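Local coordinates for protein lipase (Photobacterium sp. M37, PDB 2ORY) that probably hydrolyses triacylglycerols as a cold-adapted bacterial lipase of the class 3 family, with an alpha/beta-hydrolase fold, at residues S181-D189 against F216-L224; P239-K248 against M274-Q285. One frame throughout, in Å; residues are numbered along the deposited sequence.

Interaction 1: residues S181-D189 against F216-L224; sequences STLALWLKD and FADYFDDCL
L185 reaches the surface of helix 216-224 with CG trans to its own backbone N (chi1 -177°), which carries both methyl groups out of helix 181-189 toward F216, Y219, F220, C223 and L224. F216, Y219 and F220 share that kind of first torsion, which sends their rings toward helix 181-189. The result is a knob-into-hole contact: L185 sits among Y219, F220, C223 and L224. Its CD1 lies 3.9 Å from Y219 CE2 and touches C223 CB and L224 CD1 at similar range, while CD2 reaches F216 CE1 at 3.8 Å. L185 CB meets the edge of the F220 ring, 3.9 Å from CD1 of that ring. The carbonyl of S181 also faces this edge, S181 O being 3.2 Å from F220 CE1; the same oxygen accepts the helical bond from L185 N. The segment axes pass 10.8 Å apart at a crossing angle of 65°, and the contacts of L185 with five residues place this single leucine at the centre of the interface.

At the partly exposed end, Y219 OH donates to D189 OD1; the modelled separation, 2.4 Å, is very short and its exact value doubtful, but the carboxylate and ring planes differ by only 21°, with OD1 at the ring edge. D189 OD2 is taken by W113 NE1; if the tyrosine bond is real at a more normal length, both oxygens have a donor, which would limit the group's rotation.

Beneath the apolar core, A184, F220 and L224 rest on T203 of strand 199-206. The contact joins two helices over one sheet edge through a leucine-centred apolar core, while two neutral donors, Y219 OH (at a doubtful distance) and W113 NE1, would probably favour the charged form of D189.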
loop_
_atom_site.group_PDB
_atom_site.type_symbol
_atom_site.label_atom_id
_atom_site.label_comp_id
_atom_site.label_asym_id
_atom_site.label_seq_id
_atom_site.Cartn_x
_atom_site.Cartn_y
_atom_site.Cartn_z
ATOM N N SER A 181 5.099 -3.740 -0.989
ATOM C CA SER A 181 6.235 -4.423 -0.391
ATOM C C SER A 181 6.296 -5.859 -0.913
ATOM O O SER A 181 7.374 -6.395 -1.211
ATOM C CB SER A 181 6.126 -4.389 1.133
ATOM O OG SER A 181 4.914 -4.964 1.576
ATOM N N THR A 182 5.130 -6.478 -1.054
ATOM C CA THR A 182 5.081 -7.837 -1.560
ATOM C C THR A 182 5.528 -7.849 -3.032
ATOM O O THR A 182 6.312 -8.704 -3.426
ATOM C CB THR A 182 3.646 -8.441 -1.388
ATOM O OG1 THR A 182 3.292 -8.429 0.008
ATOM C CG2 THR A 182 3.585 -9.902 -1.900
ATOM N N LEU A 183 5.074 -6.881 -3.830
ATOM C CA LEU A 183 5.455 -6.850 -5.235
ATOM C C LEU A 183 6.963 -6.668 -5.371
ATOM O O LEU A 183 7.592 -7.326 -6.212
ATOM C CB LEU A 183 4.728 -5.729 -6.005
ATOM C CG LEU A 183 5.016 -5.730 -7.521
ATOM C CD1 LEU A 183 3.765 -5.456 -8.332
ATOM C CD2 LEU A 183 6.052 -4.691 -7.837
ATOM N N ALA A 184 7.529 -5.781 -4.548
ATOM C CA ALA A 184 8.968 -5.515 -4.561
ATOM C C ALA A 184 9.763 -6.797 -4.314
ATOM O O ALA A 184 10.782 -7.031 -4.960
ATOM C CB ALA A 184 9.319 -4.468 -3.502
ATOM N N LEU A 185 9.305 -7.625 -3.376
ATOM C CA LEU A 185 9.995 -8.878 -3.094
ATOM C C LEU A 185 9.910 -9.810 -4.297
ATOM O O LEU A 185 10.863 -10.534 -4.585
ATOM C CB LEU A 185 9.407 -9.598 -1.866
ATOM C CG LEU A 185 10.124 -10.905 -1.441
ATOM C CD1 LEU A 185 11.586 -10.615 -1.106
ATOM C CD2 LEU A 185 9.451 -11.521 -0.228
ATOM N N TRP A 186 8.781 -9.801 -5.003
ATOM C CA TRP A 186 8.644 -10.665 -6.163
ATOM C C TRP A 186 9.652 -10.264 -7.237
ATOM O O TRP A 186 10.275 -11.126 -7.853
ATOM C CB TRP A 186 7.226 -10.597 -6.722
ATOM C CG TRP A 186 7.118 -11.026 -8.153
ATOM C CD1 TRP A 186 7.387 -12.259 -8.663
ATOM C CD2 TRP A 186 6.685 -10.222 -9.252
ATOM N NE1 TRP A 186 7.144 -12.278 -10.012
ATOM C CE2 TRP A 186 6.712 -11.039 -10.403
ATOM C CE3 TRP A 186 6.262 -8.885 -9.376
ATOM C CZ2 TRP A 186 6.337 -10.571 -11.663
ATOM C CZ3 TRP A 186 5.885 -8.425 -10.627
ATOM C CH2 TRP A 186 5.923 -9.269 -11.758
ATOM N N LEU A 187 9.809 -8.956 -7.451
ATOM C CA LEU A 187 10.757 -8.440 -8.437
ATOM C C LEU A 187 12.171 -8.838 -8.027
ATOM O O LEU A 187 12.977 -9.235 -8.860
ATOM C CB LEU A 187 10.639 -6.913 -8.544
ATOM C CG LEU A 187 9.333 -6.406 -9.161
ATOM C CD1 LEU A 187 9.273 -4.871 -9.208
ATOM C CD2 LEU A 187 9.257 -6.960 -10.557
ATOM N N LYS A 188 12.457 -8.720 -6.732
ATOM C CA LYS A 188 13.740 -9.107 -6.159
ATOM C C LYS A 188 14.008 -10.598 -6.438
ATOM O O LYS A 188 15.072 -10.974 -6.955
ATOM C CB LYS A 188 13.707 -8.911 -4.644
ATOM C CG LYS A 188 14.368 -7.657 -4.127
ATOM C CD LYS A 188 15.871 -7.837 -4.043
ATOM C CE LYS A 188 16.497 -6.754 -3.184
ATOM N NZ LYS A 188 17.960 -6.963 -3.029
ATOM N N ASP A 189 13.038 -11.441 -6.087
ATOM C CA ASP A 189 13.175 -12.877 -6.260
ATOM C C ASP A 189 13.356 -13.387 -7.680
ATOM O O ASP A 189 13.888 -14.477 -7.859
ATOM C CB ASP A 189 12.003 -13.617 -5.627
ATOM C CG ASP A 189 12.104 -13.702 -4.114
ATOM O OD1 ASP A 189 13.235 -13.771 -3.577
ATOM O OD2 ASP A 189 11.037 -13.722 -3.460
ATOM N N PHE A 216 7.675 -15.725 6.117
ATOM C CA PHE A 216 7.642 -14.891 4.905
ATOM C C PHE A 216 8.242 -13.533 5.248
ATOM O O PHE A 216 9.096 -13.012 4.527
ATOM C CB PHE A 216 6.197 -14.670 4.415
ATOM C CG PHE A 216 6.067 -13.577 3.372
ATOM C CD1 PHE A 216 6.276 -13.850 2.029
ATOM C CD2 PHE A 216 5.755 -12.269 3.751
ATOM C CE1 PHE A 216 6.174 -12.839 1.064
ATOM C CE2 PHE A 216 5.652 -11.251 2.801
ATOM C CZ PHE A 216 5.860 -11.535 1.456
ATOM N N ALA A 217 7.764 -12.966 6.354
ATOM C CA ALA A 217 8.229 -11.676 6.849
ATOM C C ALA A 217 9.725 -11.697 7.169
ATOM O O ALA A 217 10.436 -10.737 6.879
ATOM C CB ALA A 217 7.432 -11.278 8.103
ATOM N N ASP A 218 10.207 -12.776 7.780
ATOM C CA ASP A 218 11.642 -12.860 8.086
ATOM C C ASP A 218 12.460 -12.971 6.781
ATOM O O ASP A 218 13.526 -12.373 6.644
ATOM C CB ASP A 218 11.934 -14.052 9.005
ATOM C CG ASP A 218 11.495 -13.809 10.447
ATOM O OD1 ASP A 218 11.382 -12.631 10.859
ATOM O OD2 ASP A 218 11.278 -14.806 11.175
ATOM N N TYR A 219 11.964 -13.728 5.814
ATOM C CA TYR A 219 12.678 -13.818 4.562
ATOM C C TYR A 219 12.707 -12.425 3.925
ATOM O O TYR A 219 13.752 -11.960 3.455
ATOM C CB TYR A 219 11.998 -14.797 3.623
ATOM C CG TYR A 219 12.603 -14.792 2.250
ATOM C CD1 TYR A 219 13.903 -15.261 2.034
ATOM C CD2 TYR A 219 11.889 -14.299 1.157
ATOM C CE1 TYR A 219 14.470 -15.237 0.763
ATOM C CE2 TYR A 219 12.455 -14.267 -0.115
ATOM C CZ TYR A 219 13.739 -14.734 -0.303
ATOM O OH TYR A 219 14.296 -14.673 -1.562
ATOM N N PHE A 220 11.558 -11.751 3.907
ATOM C CA PHE A 220 11.488 -10.393 3.346
ATOM C C PHE A 220 12.537 -9.451 3.989
ATOM O O PHE A 220 13.232 -8.711 3.290
ATOM C CB PHE A 220 10.096 -9.794 3.564
ATOM C CG PHE A 220 9.955 -8.403 3.036
ATOM C CD1 PHE A 220 9.518 -8.183 1.734
ATOM C CD2 PHE A 220 10.296 -7.308 3.823
ATOM C CE1 PHE A 220 9.422 -6.887 1.223
ATOM C CE2 PHE A 220 10.209 -6.011 3.325
ATOM C CZ PHE A 220 9.769 -5.800 2.021
ATOM N N ASP A 221 12.624 -9.467 5.317
ATOM C CA ASP A 221 13.568 -8.618 6.039
ATOM C C ASP A 221 15.001 -8.887 5.604
ATOM O O ASP A 221 15.763 -7.964 5.292
ATOM C CB ASP A 221 13.442 -8.848 7.547
ATOM C CG ASP A 221 12.185 -8.227 8.122
ATOM O OD1 ASP A 221 11.456 -7.559 7.353
ATOM O OD2 ASP A 221 11.930 -8.402 9.334
ATOM N N ASP A 222 15.354 -10.161 5.583
ATOM C CA ASP A 222 16.689 -10.564 5.176
ATOM C C ASP A 222 16.983 -10.150 3.732
ATOM O O ASP A 222 18.137 -9.912 3.379
ATOM C CB ASP A 222 16.849 -12.079 5.350
ATOM C CG ASP A 222 18.276 -12.530 5.169
ATOM O OD1 ASP A 222 18.645 -12.970 4.053
ATOM O OD2 ASP A 222 19.041 -12.425 6.146
ATOM N N CYS A 223 15.946 -10.035 2.903
ATOM C CA CYS A 223 16.135 -9.648 1.502
ATOM C C CYS A 223 16.192 -8.155 1.218
ATOM O O CYS A 223 17.008 -7.721 0.410
ATOM C CB CYS A 223 15.045 -10.248 0.626
ATOM S SG CYS A 223 15.221 -11.981 0.403
ATOM N N LEU A 224 15.311 -7.371 1.840
ATOM C CA LEU A 224 15.331 -5.925 1.618
ATOM C C LEU A 224 16.113 -5.161 2.665
ATOM O O LEU A 224 16.629 -4.068 2.390
ATOM C CB LEU A 224 13.924 -5.342 1.545
ATOM C CG LEU A 224 13.283 -5.656 0.204
ATOM C CD1 LEU A 224 12.655 -7.034 0.263
ATOM C CD2 LEU A 224 12.259 -4.608 -0.125
#

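Interaction 2: residues P239-K248 against M274-Q285; sequences PYAWNTNSLK and MIAETKGKKYKQ
N243 and Y283 meet through an amide used at both ends. N243 ND2 donates to Y283 O at 3.1 Å, within the plane of that carbonyl but bent, 137° at the hydrogen, and the oxygen lies 24° out of the asparagine amide plane. N243 OD1 turns to its own helix and accepts from S246 N at 3.0 Å, the N-cap bond of helix 244-247. Y283 O has a second donor, water 1, at 3.0 Å; the water in turn accepts from T244 N, bridging the start of the helix to the 274-285 segment. N243 CA, 3.2 Å from Y283 O, adds a bent CA-H...O contact.

Q285 NE2 donates to P239 O at 3.1 Å, similarly bent, on a lone pair in the carbonyl plane and with the oxygen only 3° out of the glutamine amide plane; the same nitrogen has a weak bond to G208 O. T278 OG1 donates within its own segment to M274 O at 2.7 Å. W242 N, in a cis peptide, is bonded to T210 OG1.

Apolar packing lies to one side: bent at chi3, M274 brings CE to 3.6 Å from L247 CD2 and against the W242 indole, while I275 CG1 packs on L247 CB and its CD1 crosses K248 CG at about a right angle. W242 CB forms an off-centre CH-pi contact, 4.2 Å from the Y283 ring centroid, while Y283 OH is bonded to V107 O.

P239 lies against residues of the probable Ser-His-Asp triad. Two bent amide-to-carbonyl bonds and a water bridge thus join the segments without a salt bridge between them.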
loop_
_atom_site.group_PDB
_atom_site.type_symbol
_atom_site.label_atom_id
_atom_site.label_comp_id
_atom_site.label_asym_id
_atom_site.label_seq_id
_atom_site.Cartn_x
_atom_site.Cartn_y
_atom_site.Cartn_z
ATOM N N PRO A 239 -2.424 -1.565 10.245
ATOM C CA PRO A 239 -1.206 -2.359 10.398
ATOM C C PRO A 239 -1.332 -3.380 11.517
ATOM O O PRO A 239 -0.484 -4.259 11.633
ATOM C CB PRO A 239 -0.151 -1.312 10.737
ATOM C CG PRO A 239 -0.618 -0.137 10.003
ATOM C CD PRO A 239 -2.098 -0.132 10.301
ATOM N N TYR A 240 -2.366 -3.253 12.354
ATOM C CA TYR A 240 -2.546 -4.191 13.474
ATOM C C TYR A 240 -3.114 -5.559 13.108
ATOM O O TYR A 240 -3.295 -6.409 13.980
ATOM C CB TYR A 240 -3.430 -3.586 14.574
ATOM C CG TYR A 240 -2.743 -2.559 15.456
ATOM C CD1 TYR A 240 -2.459 -1.278 14.976
ATOM C CD2 TYR A 240 -2.409 -2.856 16.782
ATOM C CE1 TYR A 240 -1.867 -0.318 15.783
ATOM C CE2 TYR A 240 -1.806 -1.887 17.613
ATOM C CZ TYR A 240 -1.543 -0.623 17.100
ATOM O OH TYR A 240 -0.958 0.349 17.885
ATOM N N ALA A 241 -3.427 -5.758 11.832
ATOM C CA ALA A 241 -3.941 -7.036 11.345
ATOM C C ALA A 241 -2.825 -7.626 10.484
ATOM O O ALA A 241 -2.125 -6.875 9.788
ATOM C CB ALA A 241 -5.184 -6.814 10.501
ATOM N N TRP A 242 -2.647 -8.943 10.495
ATOM C CA TRP A 242 -3.448 -9.878 11.264
ATOM C C TRP A 242 -2.634 -10.632 12.327
ATOM O O TRP A 242 -2.981 -11.747 12.700
ATOM C CB TRP A 242 -4.090 -10.893 10.311
ATOM C CG TRP A 242 -5.294 -10.385 9.584
ATOM C CD1 TRP A 242 -6.605 -10.542 9.953
ATOM C CD2 TRP A 242 -5.308 -9.660 8.353
ATOM N NE1 TRP A 242 -7.429 -9.965 9.025
ATOM C CE2 TRP A 242 -6.662 -9.414 8.029
ATOM C CE3 TRP A 242 -4.312 -9.198 7.487
ATOM C CZ2 TRP A 242 -7.042 -8.722 6.875
ATOM C CZ3 TRP A 242 -4.690 -8.510 6.331
ATOM C CH2 TRP A 242 -6.042 -8.280 6.038
ATOM N N ASN A 243 -1.538 -10.059 12.797
ATOM C CA ASN A 243 -0.770 -10.739 13.835
ATOM C C ASN A 243 -1.725 -10.867 15.027
ATOM O O ASN A 243 -2.385 -9.897 15.394
ATOM C CB ASN A 243 0.469 -9.911 14.175
ATOM C CG ASN A 243 1.140 -10.350 15.467
ATOM O OD1 ASN A 243 0.707 -9.990 16.556
ATOM N ND2 ASN A 243 2.195 -11.132 15.344
ATOM N N THR A 244 -1.821 -12.055 15.623
ATOM C CA THR A 244 -2.757 -12.249 16.733
ATOM C C THR A 244 -2.582 -11.278 17.905
ATOM O O THR A 244 -3.557 -10.704 18.380
ATOM C CB THR A 244 -2.741 -13.711 17.275
ATOM O OG1 THR A 244 -1.560 -13.925 18.050
ATOM C CG2 THR A 244 -2.771 -14.720 16.125
ATOM N N ASN A 245 -1.352 -11.079 18.364
ATOM C CA ASN A 245 -1.111 -10.158 19.479
ATOM C C ASN A 245 -1.587 -8.751 19.157
ATOM O O ASN A 245 -2.200 -8.084 19.992
ATOM C CB ASN A 245 0.376 -10.126 19.819
ATOM C CG ASN A 245 0.835 -11.401 20.460
ATOM O OD1 ASN A 245 0.347 -11.773 21.533
ATOM N ND2 ASN A 245 1.769 -12.092 19.814
ATOM N N SER A 246 -1.275 -8.302 17.945
ATOM C CA SER A 246 -1.674 -6.986 17.471
ATOM C C SER A 246 -3.190 -6.845 17.421
ATOM O O SER A 246 -3.742 -5.814 17.800
ATOM C CB SER A 246 -1.114 -6.745 16.072
ATOM O OG SER A 246 0.260 -6.436 16.128
ATOM N N LEU A 247 -3.866 -7.879 16.940
ATOM C CA LEU A 247 -5.314 -7.819 16.831
ATOM C C LEU A 247 -5.962 -7.570 18.195
ATOM O O LEU A 247 -6.934 -6.815 18.314
ATOM C CB LEU A 247 -5.837 -9.111 16.189
ATOM C CG LEU A 247 -5.625 -9.285 14.668
ATOM C CD1 LEU A 247 -6.038 -10.697 14.254
ATOM C CD2 LEU A 247 -6.447 -8.254 13.891
ATOM N N LYS A 248 -5.402 -8.185 19.229
ATOM C CA LYS A 248 -5.937 -8.028 20.580
ATOM C C LYS A 248 -5.750 -6.636 21.184
ATOM O O LYS A 248 -6.114 -6.398 22.331
ATOM C CB LYS A 248 -5.337 -9.095 21.491
ATOM C CG LYS A 248 -5.884 -10.488 21.195
ATOM C CD LYS A 248 -5.123 -11.583 21.920
ATOM C CE LYS A 248 -5.627 -12.960 21.503
ATOM N NZ LYS A 248 -4.748 -14.043 22.020
ATOM N N MET A 274 -11.943 -12.198 13.543
ATOM C CA MET A 274 -10.627 -12.085 12.895
ATOM C C MET A 274 -9.563 -12.849 13.698
ATOM O O MET A 274 -8.716 -13.548 13.122
ATOM C CB MET A 274 -10.174 -10.620 12.808
ATOM C CG MET A 274 -10.931 -9.746 11.819
ATOM S SD MET A 274 -10.735 -7.976 12.164
ATOM C CE MET A 274 -9.056 -7.697 11.545
ATOM N N ILE A 275 -9.596 -12.698 15.025
ATOM C CA ILE A 275 -8.616 -13.375 15.881
ATOM C C ILE A 275 -8.826 -14.873 15.729
ATOM O O ILE A 275 -7.887 -15.619 15.451
ATOM C CB ILE A 275 -8.774 -12.937 17.362
ATOM C CG1 ILE A 275 -8.366 -11.470 17.513
ATOM C CG2 ILE A 275 -7.934 -13.826 18.293
ATOM C CD1 ILE A 275 -8.648 -10.899 18.909
ATOM N N ALA A 276 -10.072 -15.306 15.882
ATOM C CA ALA A 276 -10.409 -16.714 15.723
ATOM C C ALA A 276 -9.972 -17.305 14.365
ATOM O O ALA A 276 -9.392 -18.393 14.309
ATOM C CB ALA A 276 -11.908 -16.898 15.899
ATOM N N GLU A 277 -10.243 -16.603 13.269
ATOM C CA GLU A 277 -9.887 -17.143 11.958
ATOM C C GLU A 277 -8.410 -17.093 11.561
ATOM O O GLU A 277 -8.008 -17.805 10.645
ATOM C CB GLU A 277 -10.744 -16.499 10.860
ATOM C CG GLU A 277 -12.272 -16.674 11.061
ATOM C CD GLU A 277 -12.770 -18.131 10.972
ATOM O OE1 GLU A 277 -12.357 -18.865 10.039
ATOM O OE2 GLU A 277 -13.599 -18.537 11.826
ATOM N N THR A 278 -7.597 -16.279 12.233
ATOM C CA THR A 278 -6.175 -16.208 11.905
ATOM C C THR A 278 -5.297 -16.796 13.017
ATOM O O THR A 278 -4.071 -16.711 12.986
ATOM C CB THR A 278 -5.751 -14.772 11.620
ATOM O OG1 THR A 278 -6.101 -13.933 12.729
ATOM C CG2 THR A 278 -6.454 -14.269 10.367
ATOM N N LYS A 279 -5.944 -17.402 14.002
ATOM C CA LYS A 279 -5.247 -18.045 15.105
ATOM C C LYS A 279 -4.391 -19.199 14.574
ATOM O O LYS A 279 -4.884 -20.082 13.875
ATOM C CB LYS A 279 -6.271 -18.593 16.103
ATOM C CG LYS A 279 -5.676 -19.233 17.346
ATOM C CD LYS A 279 -6.754 -19.468 18.420
ATOM C CE LYS A 279 -6.139 -19.979 19.729
ATOM N NZ LYS A 279 -7.147 -20.130 20.825
ATOM N N GLY A 280 -3.109 -19.193 14.920
ATOM C CA GLY A 280 -2.221 -20.248 14.469
ATOM C C GLY A 280 -1.602 -19.991 13.111
ATOM O O GLY A 280 -0.769 -20.772 12.664
ATOM N N LYS A 281 -2.004 -18.910 12.451
ATOM C CA LYS A 281 -1.467 -18.578 11.128
ATOM C C LYS A 281 -0.083 -17.931 11.204
ATOM O O LYS A 281 0.639 -17.872 10.210
ATOM C CB LYS A 281 -2.413 -17.624 10.398
ATOM C CG LYS A 281 -3.332 -18.275 9.391
ATOM C CD LYS A 281 -4.312 -19.194 10.049
ATOM C CE LYS A 281 -5.320 -19.671 9.031
ATOM N NZ LYS A 281 -6.302 -20.587 9.650
ATOM N N LYS A 282 0.257 -17.431 12.387
ATOM C CA LYS A 282 1.534 -16.784 12.641
ATOM C C LYS A 282 1.795 -15.578 11.733
ATOM O O LYS A 282 2.915 -15.369 11.250
ATOM C CB LYS A 282 2.664 -17.802 12.510
ATOM C CG LYS A 282 2.555 -18.960 13.488
ATOM C CD LYS A 282 3.820 -19.813 13.481
ATOM C CE LYS A 282 4.114 -20.435 12.113
ATOM N NZ LYS A 282 5.370 -21.264 12.142
ATOM N N TYR A 283 0.741 -14.786 11.518
ATOM C CA TYR A 283 0.813 -13.585 10.696
ATOM C C TYR A 283 1.751 -12.611 11.389
ATOM O O TYR A 283 1.661 -12.421 12.603
ATOM C CB TYR A 283 -0.585 -12.961 10.535
ATOM C CG TYR A 283 -1.365 -13.482 9.342
ATOM C CD1 TYR A 283 -2.468 -14.316 9.512
ATOM C CD2 TYR A 283 -0.980 -13.158 8.037
ATOM C CE1 TYR A 283 -3.165 -14.814 8.414
ATOM C CE2 TYR A 283 -1.671 -13.652 6.930
ATOM C CZ TYR A 283 -2.758 -14.475 7.128
ATOM O OH TYR A 283 -3.444 -14.946 6.043
ATOM N N LYS A 284 2.644 -11.990 10.631
ATOM C CA LYS A 284 3.604 -11.059 11.222
ATOM C C LYS A 284 4.027 -9.943 10.274
ATOM O O LYS A 284 4.179 -10.144 9.070
ATOM C CB LYS A 284 4.860 -11.798 11.692
ATOM C CG LYS A 284 5.804 -10.891 12.476
ATOM C CD LYS A 284 6.969 -11.619 13.106
ATOM C CE LYS A 284 8.132 -11.758 12.145
ATOM N NZ LYS A 284 9.395 -12.203 12.842
ATOM N N GLN A 285 4.238 -8.771 10.850
ATOM C CA GLN A 285 4.619 -7.580 10.114
ATOM C C GLN A 285 6.053 -7.725 9.613
ATOM O O GLN A 285 6.868 -8.379 10.260
ATOM C CB GLN A 285 4.519 -6.404 11.079
ATOM C CG GLN A 285 3.935 -5.078 10.598
ATOM C CD GLN A 285 3.033 -5.141 9.376
ATOM O OE1 GLN A 285 3.498 -5.405 8.272
ATOM N NE2 GLN A 285 1.740 -4.864 9.569
HETATM O O HOH W 1 0.153 -14.193 14.453
#

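In the fold
Along the chain, interaction 1 closes before interaction 2 opens, and helix 244-247 is the next helix in the chain after 214-224. Their centres lie about 20 Å apart, yet the two contacts touch. Helix 214-224 supplies the link: its A217, on the side turned from 181-189, packs against the backbone oxygens of K284 and Q285, and D218 OD1 forms a salt bridge with K284 NZ at 2.8 Å. Interaction 1 lies over the edge strand 199-206 of the mixed sheet, whereas interaction 2 joins loops and helix ends farther from the chain centre. The 274-285 segment thus connects the layer of helices over the sheet to the surroundings of the probable catalytic triad.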